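Local atomic coordinates of serine racemase (PDB entry 4ECL), a protein that belongs to the alanine racemase family, here as a cytoplasmic fragment that joins a TIM-type barrel domain to a second domain rich in beta strands. Residues 8-13 and 246-251. Sequence-based numbering, arbitrary orientation.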
loop_
_atom_site.group_PDB
_atom_site.type_symbol
_atom_site.label_atom_id
_atom_site.label_comp_id
_atom_site.label_asym_id
_atom_site.label_seq_id
_atom_site.Cartn_x
_atom_site.Cartn_y
_atom_site.Cartn_z
ATOM N N TYR A 8 -0.116 -4.904 13.731
ATOM C CA TYR A 8 0.732 -3.762 14.009
ATOM C C TYR A 8 2.166 -4.013 13.608
ATOM O O TYR A 8 2.579 -5.165 13.420
ATOM C CB TYR A 8 0.651 -3.386 15.493
ATOM C CG TYR A 8 0.957 -4.532 16.420
ATOM C CD1 TYR A 8 -0.032 -5.433 16.781
ATOM C CD2 TYR A 8 2.238 -4.722 16.931
ATOM C CE1 TYR A 8 0.232 -6.497 17.633
ATOM C CE2 TYR A 8 2.518 -5.788 17.788
ATOM C CZ TYR A 8 1.505 -6.665 18.131
ATOM O OH TYR A 8 1.750 -7.723 18.970
ATOM N N LEU A 9 2.902 -2.918 13.444
ATOM C CA LEU A 9 4.332 -2.961 13.223
ATOM C C LEU A 9 5.017 -2.633 14.533
ATOM O O LEU A 9 4.562 -1.770 15.287
ATOM C CB LEU A 9 4.759 -1.945 12.167
ATOM C CG LEU A 9 4.269 -2.191 10.739
ATOM C CD1 LEU A 9 4.490 -0.957 9.891
ATOM C CD2 LEU A 9 4.977 -3.391 10.136
ATOM N N GLU A 10 6.118 -3.328 14.789
ATOM C CA GLU A 10 6.906 -3.108 15.985
ATOM C C GLU A 10 8.262 -2.624 15.512
ATOM O O GLU A 10 8.905 -3.269 14.683
ATOM C CB GLU A 10 7.032 -4.415 16.786
ATOM C CG GLU A 10 6.184 -4.465 18.036
ATOM C CD GLU A 10 6.488 -5.680 18.915
ATOM O OE1 GLU A 10 5.539 -6.239 19.501
ATOM O OE2 GLU A 10 7.674 -6.065 19.018
ATOM N N ILE A 11 8.663 -1.451 15.993
ATOM C CA ILE A 11 9.896 -0.799 15.552
ATOM C C ILE A 11 10.962 -0.904 16.641
ATOM O O ILE A 11 10.822 -0.307 17.716
ATOM C CB ILE A 11 9.646 0.688 15.238
ATOM C CG1 ILE A 11 8.569 0.830 14.168
ATOM C CG2 ILE A 11 10.921 1.359 14.761
ATOM C CD1 ILE A 11 8.908 0.119 12.877
ATOM N N ASN A 12 12.014 -1.678 16.374
ATOM C CA ASN A 12 13.060 -1.881 17.373
ATOM C C ASN A 12 14.048 -0.711 17.343
ATOM O O ASN A 12 15.004 -0.700 16.550
ATOM C CB ASN A 12 13.784 -3.215 17.160
ATOM C CG ASN A 12 14.743 -3.557 18.317
ATOM O OD1 ASN A 12 15.282 -2.667 18.971
ATOM N ND2 ASN A 12 14.940 -4.850 18.573
ATOM N N LEU A 13 13.809 0.273 18.206
ATOM C CA LEU A 13 14.621 1.487 18.222
ATOM C C LEU A 13 16.074 1.219 18.630
ATOM O O LEU A 13 16.992 1.895 18.176
ATOM C CB LEU A 13 13.985 2.546 19.124
ATOM C CG LEU A 13 12.722 3.176 18.545
ATOM C CD1 LEU A 13 12.297 4.353 19.399
ATOM C CD2 LEU A 13 12.904 3.599 17.083
ATOM N N SER A 246 9.253 -5.263 12.794
ATOM C CA SER A 246 8.503 -6.508 12.875
ATOM C C SER A 246 7.056 -6.266 12.491
ATOM O O SER A 246 6.526 -5.186 12.742
ATOM C CB SER A 246 8.549 -7.078 14.292
ATOM O OG SER A 246 9.807 -7.653 14.540
ATOM N N LEU A 247 6.426 -7.276 11.896
ATOM C CA LEU A 247 4.993 -7.234 11.569
ATOM C C LEU A 247 4.222 -8.319 12.329
ATOM O O LEU A 247 4.535 -9.513 12.220
ATOM C CB LEU A 247 4.780 -7.408 10.071
ATOM C CG LEU A 247 3.329 -7.484 9.563
ATOM C CD1 LEU A 247 2.574 -6.191 9.820
ATOM C CD2 LEU A 247 3.301 -7.855 8.089
ATOM N N LYS A 248 3.203 -7.901 13.081
ATOM C CA LYS A 248 2.531 -8.793 14.033
ATOM C C LYS A 248 1.017 -8.748 13.867
ATOM O O LYS A 248 0.466 -7.753 13.399
ATOM C CB LYS A 248 2.848 -8.377 15.466
ATOM C CG LYS A 248 4.311 -8.184 15.779
ATOM C CD LYS A 248 4.977 -9.474 16.180
ATOM C CE LYS A 248 6.353 -9.183 16.753
ATOM N NZ LYS A 248 7.027 -10.392 17.281
ATOM N N ALA A 249 0.347 -9.823 14.276
ATOM C CA ALA A 249 -1.118 -9.858 14.266
ATOM C C ALA A 249 -1.638 -10.887 15.266
ATOM O O ALA A 249 -1.035 -11.950 15.433
ATOM C CB ALA A 249 -1.647 -10.148 12.856
ATOM N N LYS A 250 -2.743 -10.562 15.937
ATOM C CA LYS A 250 -3.322 -11.448 16.952
ATOM C C LYS A 250 -4.465 -12.316 16.438
ATOM O O LYS A 250 -5.400 -11.808 15.817
ATOM C CB LYS A 250 -3.769 -10.640 18.177
ATOM C CG LYS A 250 -2.576 -10.236 19.053
ATOM C CD LYS A 250 -2.959 -9.218 20.106
ATOM C CE LYS A 250 -1.736 -8.758 20.885
ATOM N NZ LYS A 250 -2.110 -7.785 21.948
ATOM N N VAL A 251 -4.378 -13.622 16.706
ATOM C CA VAL A 251 -5.418 -14.583 16.330
ATOM C C VAL A 251 -6.791 -14.175 16.865
ATOM O O VAL A 251 -6.942 -13.838 18.039
ATOM C CB VAL A 251 -5.113 -16.003 16.877
ATOM C CG1 VAL A 251 -6.209 -16.962 16.477
ATOM C CG2 VAL A 251 -3.747 -16.502 16.393
HETATM O O HOH W 1 10.896 -5.128 15.658
#
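An antiparallel pairing of strand residues 8-11 and 246-250 joins Tyr8 to Lys248 and Glu10 to Ser246, each pair through two backbone hydrogen bonds; Lys248 N to Tyr8 O measures 2.8 Å. Between them Leu9 faces Leu247 in a non-hydrogen-bonded pair, where Leu9 CA approaches Ser246 O at 3.2 Å in a CA-H...O contact. With Tyr8 CG between the backbone N and the carbonyl carbon (chi1 54°), the ring has one face under Lys248 CB, a CH-pi contact nearest Tyr8 CZ at 3.4 Å, and its edge, in plane, at Glu10 CG. The long aliphatic stem of Lys248 can cover the ring while NZ goes on to hydrogen-bond Thr334 OG1. As in alanine racemases, the strand near the N-terminus enters the mixed sheet of the C-terminal domain, here between strands 245-257 and 369-372, ahead of the barrel. Glu10, long and partly exposed, reaches Arg373 NH1 with OE1 in a salt bridge. On the opposite face, Leu9 CD2 meets Leu247 CD1 at 3.7 Å, branched apolar tips fitting a buried side that Phe288 and Ile336 also line against Leu247. Ser246 OG, at a partly exposed position, shares a water with Glu10 O.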